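Local atomic coordinates of N-acetylmuramoyl-l-alanine amidase (PDB entry 3NE8), a protein that probably cleaves the amide bond between N-acetylmuramic acid and L-alanine in peptidoglycan as a zinc-dependent hydrolase, remodelling the bacterial cell wall during division. Residues A[147-158]-A[216-227]. Sequence-based numbering, arbitrary orientation.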
loop_
_atom_site.group_PDB
_atom_site.type_symbol
_atom_site.label_atom_id
_atom_site.label_comp_id
_atom_site.label_asym_id
_atom_site.label_seq_id
_atom_site.Cartn_x
_atom_site.Cartn_y
_atom_site.Cartn_z
ATOM N N PHE A 147 -4.285 -5.575 0.572
ATOM C CA PHE A 147 -2.948 -6.026 0.945
ATOM C C PHE A 147 -2.303 -6.860 -0.157
ATOM O O PHE A 147 -1.127 -6.685 -0.448
ATOM C CB PHE A 147 -2.979 -6.811 2.258
ATOM C CG PHE A 147 -3.171 -5.953 3.472
ATOM C CD1 PHE A 147 -2.395 -4.820 3.662
ATOM C CD2 PHE A 147 -4.110 -6.281 4.434
ATOM C CE1 PHE A 147 -2.566 -4.027 4.791
ATOM C CE2 PHE A 147 -4.279 -5.502 5.570
ATOM C CZ PHE A 147 -3.508 -4.366 5.742
ATOM N N SER A 148 -3.071 -7.755 -0.780
ATOM C CA SER A 148 -2.532 -8.569 -1.873
ATOM C C SER A 148 -2.000 -7.702 -3.003
ATOM O O SER A 148 -0.917 -7.941 -3.545
ATOM C CB SER A 148 -3.603 -9.507 -2.421
ATOM O OG SER A 148 -4.091 -10.358 -1.392
ATOM N N ILE A 149 -2.786 -6.699 -3.375
ATOM C CA ILE A 149 -2.438 -5.744 -4.430
ATOM C C ILE A 149 -1.167 -4.971 -4.062
ATOM O O ILE A 149 -0.258 -4.788 -4.875
ATOM C CB ILE A 149 -3.606 -4.734 -4.673
ATOM C CG1 ILE A 149 -4.845 -5.427 -5.265
ATOM C CG2 ILE A 149 -3.168 -3.598 -5.589
ATOM C CD1 ILE A 149 -4.623 -6.040 -6.632
ATOM N N ASN A 150 -1.138 -4.483 -2.826
ATOM C CA ASN A 150 0.021 -3.748 -2.346
ATOM C C ASN A 150 1.281 -4.592 -2.460
ATOM O O ASN A 150 2.307 -4.135 -2.965
ATOM C CB ASN A 150 -0.189 -3.302 -0.898
ATOM C CG ASN A 150 1.035 -2.638 -0.324
ATOM O OD1 ASN A 150 1.899 -3.291 0.230
ATOM N ND2 ASN A 150 1.122 -1.324 -0.468
ATOM N N PHE A 151 1.214 -5.840 -2.000
ATOM C CA PHE A 151 2.383 -6.689 -2.078
ATOM C C PHE A 151 2.785 -6.962 -3.526
ATOM O O PHE A 151 3.970 -6.907 -3.874
ATOM C CB PHE A 151 2.169 -7.995 -1.318
ATOM C CG PHE A 151 3.382 -8.884 -1.322
ATOM C CD1 PHE A 151 4.549 -8.470 -0.707
ATOM C CD2 PHE A 151 3.375 -10.102 -1.992
ATOM C CE1 PHE A 151 5.683 -9.274 -0.720
ATOM C CE2 PHE A 151 4.510 -10.908 -2.006
ATOM C CZ PHE A 151 5.665 -10.489 -1.372
ATOM N N ALA A 152 1.806 -7.276 -4.372
ATOM C CA ALA A 152 2.107 -7.513 -5.782
ATOM C C ALA A 152 2.856 -6.322 -6.387
ATOM O O ALA A 152 3.852 -6.489 -7.102
ATOM C CB ALA A 152 0.824 -7.805 -6.574
ATOM N N ASN A 153 2.359 -5.115 -6.110
ATOM C CA ASN A 153 2.970 -3.889 -6.626
ATOM C C ASN A 153 4.397 -3.740 -6.171
ATOM O O ASN A 153 5.283 -3.391 -6.961
ATOM C CB ASN A 153 2.199 -2.656 -6.145
ATOM C CG ASN A 153 0.972 -2.378 -6.967
ATOM O OD1 ASN A 153 0.816 -2.904 -8.071
ATOM N ND2 ASN A 153 0.084 -1.537 -6.438
ATOM N N ASN A 154 4.628 -4.002 -4.895
ATOM C CA ASN A 154 5.971 -3.861 -4.371
ATOM C C ASN A 154 6.925 -4.891 -4.960
ATOM O O ASN A 154 8.075 -4.572 -5.260
ATOM C CB ASN A 154 5.990 -3.927 -2.851
ATOM C CG ASN A 154 7.179 -3.192 -2.266
ATOM O OD1 ASN A 154 7.549 -2.113 -2.740
ATOM N ND2 ASN A 154 7.782 -3.767 -1.239
ATOM N N VAL A 155 6.446 -6.118 -5.128
ATOM C CA VAL A 155 7.282 -7.161 -5.704
ATOM C C VAL A 155 7.749 -6.765 -7.099
ATOM O O VAL A 155 8.934 -6.851 -7.411
ATOM C CB VAL A 155 6.546 -8.512 -5.747
ATOM C CG1 VAL A 155 7.292 -9.487 -6.633
ATOM C CG2 VAL A 155 6.398 -9.092 -4.335
ATOM N N VAL A 156 6.813 -6.312 -7.923
ATOM C CA VAL A 156 7.138 -5.863 -9.268
ATOM C C VAL A 156 8.148 -4.716 -9.239
ATOM O O VAL A 156 9.133 -4.735 -9.969
ATOM C CB VAL A 156 5.869 -5.424 -10.020
ATOM C CG1 VAL A 156 6.231 -4.617 -11.262
ATOM C CG2 VAL A 156 5.013 -6.638 -10.364
ATOM N N SER A 157 7.905 -3.731 -8.382
ATOM C CA SER A 157 8.805 -2.583 -8.266
ATOM C C SER A 157 10.234 -3.022 -7.943
ATOM O O SER A 157 11.190 -2.570 -8.570
ATOM C CB SER A 157 8.295 -1.627 -7.185
ATOM O OG SER A 157 9.162 -0.511 -7.039
ATOM N N ASN A 158 10.387 -3.899 -6.960
ATOM C CA ASN A 158 11.718 -4.329 -6.546
ATOM C C ASN A 158 12.396 -5.285 -7.523
ATOM O O ASN A 158 13.614 -5.247 -7.678
ATOM C CB ASN A 158 11.690 -4.903 -5.133
ATOM C CG ASN A 158 11.511 -3.827 -4.089
ATOM O OD1 ASN A 158 12.108 -2.750 -4.191
ATOM N ND2 ASN A 158 10.695 -4.099 -3.090
ATOM N N ILE A 216 12.477 -10.783 -3.630
ATOM C CA ILE A 216 11.182 -11.033 -3.010
ATOM C C ILE A 216 11.261 -10.924 -1.489
ATOM O O ILE A 216 10.365 -10.363 -0.855
ATOM C CB ILE A 216 10.589 -12.377 -3.471
ATOM C CG1 ILE A 216 10.365 -12.341 -4.985
ATOM C CG2 ILE A 216 9.293 -12.690 -2.728
ATOM C CD1 ILE A 216 9.981 -13.649 -5.585
ATOM N N ALA A 217 12.349 -11.410 -0.898
ATOM C CA ALA A 217 12.517 -11.320 0.552
ATOM C C ALA A 217 12.558 -9.860 1.006
ATOM O O ALA A 217 11.969 -9.506 2.035
ATOM C CB ALA A 217 13.767 -12.063 1.002
ATOM N N TYR A 218 13.228 -9.010 0.236
ATOM C CA TYR A 218 13.255 -7.583 0.524
ATOM C C TYR A 218 11.846 -7.000 0.453
ATOM O O TYR A 218 11.443 -6.220 1.327
ATOM C CB TYR A 218 14.198 -6.874 -0.453
ATOM C CG TYR A 218 14.313 -5.382 -0.232
ATOM C CD1 TYR A 218 14.976 -4.871 0.875
ATOM C CD2 TYR A 218 13.760 -4.488 -1.133
ATOM C CE1 TYR A 218 15.083 -3.500 1.078
ATOM C CE2 TYR A 218 13.867 -3.112 -0.942
ATOM C CZ TYR A 218 14.524 -2.634 0.164
ATOM O OH TYR A 218 14.619 -1.269 0.337
ATOM N N SER A 219 11.093 -7.369 -0.577
ATOM C CA SER A 219 9.718 -6.907 -0.700
ATOM C C SER A 219 8.882 -7.331 0.491
ATOM O O SER A 219 8.048 -6.563 0.973
ATOM C CB SER A 219 9.070 -7.419 -1.983
ATOM O OG SER A 219 9.724 -6.853 -3.107
ATOM N N ILE A 220 9.088 -8.563 0.956
ATOM C CA ILE A 220 8.377 -9.057 2.129
ATOM C C ILE A 220 8.713 -8.248 3.374
ATOM O O ILE A 220 7.821 -7.888 4.156
ATOM C CB ILE A 220 8.637 -10.563 2.352
ATOM C CG1 ILE A 220 7.983 -11.366 1.225
ATOM C CG2 ILE A 220 8.124 -10.996 3.727
ATOM C CD1 ILE A 220 8.404 -12.828 1.192
ATOM N N ARG A 221 9.982 -7.932 3.578
ATOM C CA ARG A 221 10.383 -7.096 4.708
ATOM C C ARG A 221 9.701 -5.726 4.667
ATOM O O ARG A 221 9.247 -5.207 5.692
ATOM C CB ARG A 221 11.902 -6.934 4.735
ATOM C CG ARG A 221 12.657 -8.254 4.844
ATOM C CD ARG A 221 12.865 -8.679 6.290
ATOM N NE ARG A 221 11.610 -8.910 6.997
ATOM C CZ ARG A 221 11.333 -8.423 8.202
ATOM N NH1 ARG A 221 12.226 -7.675 8.837
ATOM N NH2 ARG A 221 10.167 -8.686 8.774
ATOM N N GLN A 222 9.630 -5.128 3.480
ATOM C CA GLN A 222 8.968 -3.831 3.341
ATOM C C GLN A 222 7.477 -3.953 3.640
ATOM O O GLN A 222 6.889 -3.101 4.300
ATOM C CB GLN A 222 9.180 -3.286 1.933
ATOM C CG GLN A 222 10.603 -2.835 1.653
ATOM C CD GLN A 222 10.738 -2.223 0.281
ATOM O OE1 GLN A 222 10.139 -2.698 -0.683
ATOM N NE2 GLN A 222 11.522 -1.150 0.184
ATOM N N PHE A 223 6.866 -5.024 3.162
ATOM C CA PHE A 223 5.454 -5.275 3.411
ATOM C C PHE A 223 5.182 -5.490 4.902
ATOM O O PHE A 223 4.196 -4.976 5.439
ATOM C CB PHE A 223 5.033 -6.485 2.580
ATOM C CG PHE A 223 3.568 -6.809 2.631
ATOM C CD1 PHE A 223 2.627 -5.951 2.074
ATOM C CD2 PHE A 223 3.140 -8.011 3.174
ATOM C CE1 PHE A 223 1.280 -6.282 2.081
ATOM C CE2 PHE A 223 1.798 -8.346 3.191
ATOM C CZ PHE A 223 0.862 -7.477 2.642
ATOM N N ALA A 224 6.072 -6.219 5.574
ATOM C CA ALA A 224 5.946 -6.438 7.011
ATOM C C ALA A 224 6.008 -5.110 7.761
ATOM O O ALA A 224 5.225 -4.860 8.682
ATOM C CB ALA A 224 7.045 -7.361 7.498
ATOM N N GLU A 225 6.951 -4.258 7.389
ATOM C CA GLU A 225 7.094 -2.985 8.081
ATOM C C GLU A 225 5.840 -2.136 7.914
ATOM O O GLU A 225 5.400 -1.482 8.864
ATOM C CB GLU A 225 8.340 -2.242 7.603
ATOM C CG GLU A 225 9.635 -2.910 8.041
ATOM C CD GLU A 225 10.864 -2.351 7.347
ATOM O OE1 GLU A 225 10.714 -1.480 6.466
ATOM O OE2 GLU A 225 11.983 -2.793 7.681
ATOM N N TYR A 226 5.259 -2.168 6.721
ATOM C CA TYR A 226 4.017 -1.469 6.437
ATOM C C TYR A 226 2.867 -2.029 7.268
ATOM O O TYR A 226 2.163 -1.279 7.958
ATOM C CB TYR A 226 3.714 -1.581 4.941
ATOM C CG TYR A 226 2.288 -1.264 4.561
ATOM C CD1 TYR A 226 1.737 -0.022 4.829
ATOM C CD2 TYR A 226 1.498 -2.189 3.911
ATOM C CE1 TYR A 226 0.425 0.278 4.481
ATOM C CE2 TYR A 226 0.198 -1.897 3.558
ATOM C CZ TYR A 226 -0.333 -0.666 3.848
ATOM O OH TYR A 226 -1.638 -0.403 3.485
ATOM N N ARG A 227 2.688 -3.346 7.223
ATOM C CA ARG A 227 1.598 -4.006 7.939
ATOM C C ARG A 227 1.636 -3.690 9.430
ATOM O O ARG A 227 0.597 -3.511 10.070
ATOM C CB ARG A 227 1.657 -5.522 7.734
ATOM C CG ARG A 227 1.394 -5.974 6.312
ATOM C CD ARG A 227 -0.075 -5.861 5.954
ATOM N NE ARG A 227 -0.932 -6.593 6.886
ATOM C CZ ARG A 227 -1.165 -7.899 6.828
ATOM N NH1 ARG A 227 -0.591 -8.641 5.886
ATOM N NH2 ARG A 227 -1.962 -8.468 7.720
HETATM O O HOH W 1 10.624 -8.243 -5.339
HETATM O O HOH W 2 11.956 -0.438 -2.759
#
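Ser219 is the knob that lets segments 147-158 and 216-227 come close: its short side chain drops into the hole bounded by Phe151, Asn154, Val155 and Asn158, where Val155 CG2 lies 3.9 Å from Ser219 CB. Serine suits the spot because it is small and because its OG accepts from Asn158 ND2 (2.9 Å) and is also hydrogen-bonded to a water that donates to Val155 O. The same ND2 also donates to Gln222 OE1 (2.8 Å), and Asn154 ND2 reaches that oxygen at 2.6 Å from the opposite face of the carboxamide, so OE1 of the extended glutamine is held by two asparagines one turn apart. The two segments, their axes at 138°, pack side by side on one face of the mixed sheet of this amidase domain, a fold of the zinc exopeptidase clan, and Phe151 and Ile220 both press on Leu77 and Ile79 of strand 77-82. The Phe151 ring, its CG anti to the backbone N (chi1 -178°), crosses the Ile220 side chain obliquely, with CZ 3.6 Å from Ile220 CG1, while Phe151 CB sits over one face of the Phe223 ring. Toward Phe147 and Arg227 the backbones draw apart, and larger groups bridge the gap. Arg227 folds back at chi2 and chi3 to lay its guanidinium flat on Phe147, centres 4.1 Å apart, a cation-pi stack, while NH1 bonds to Asp76 O.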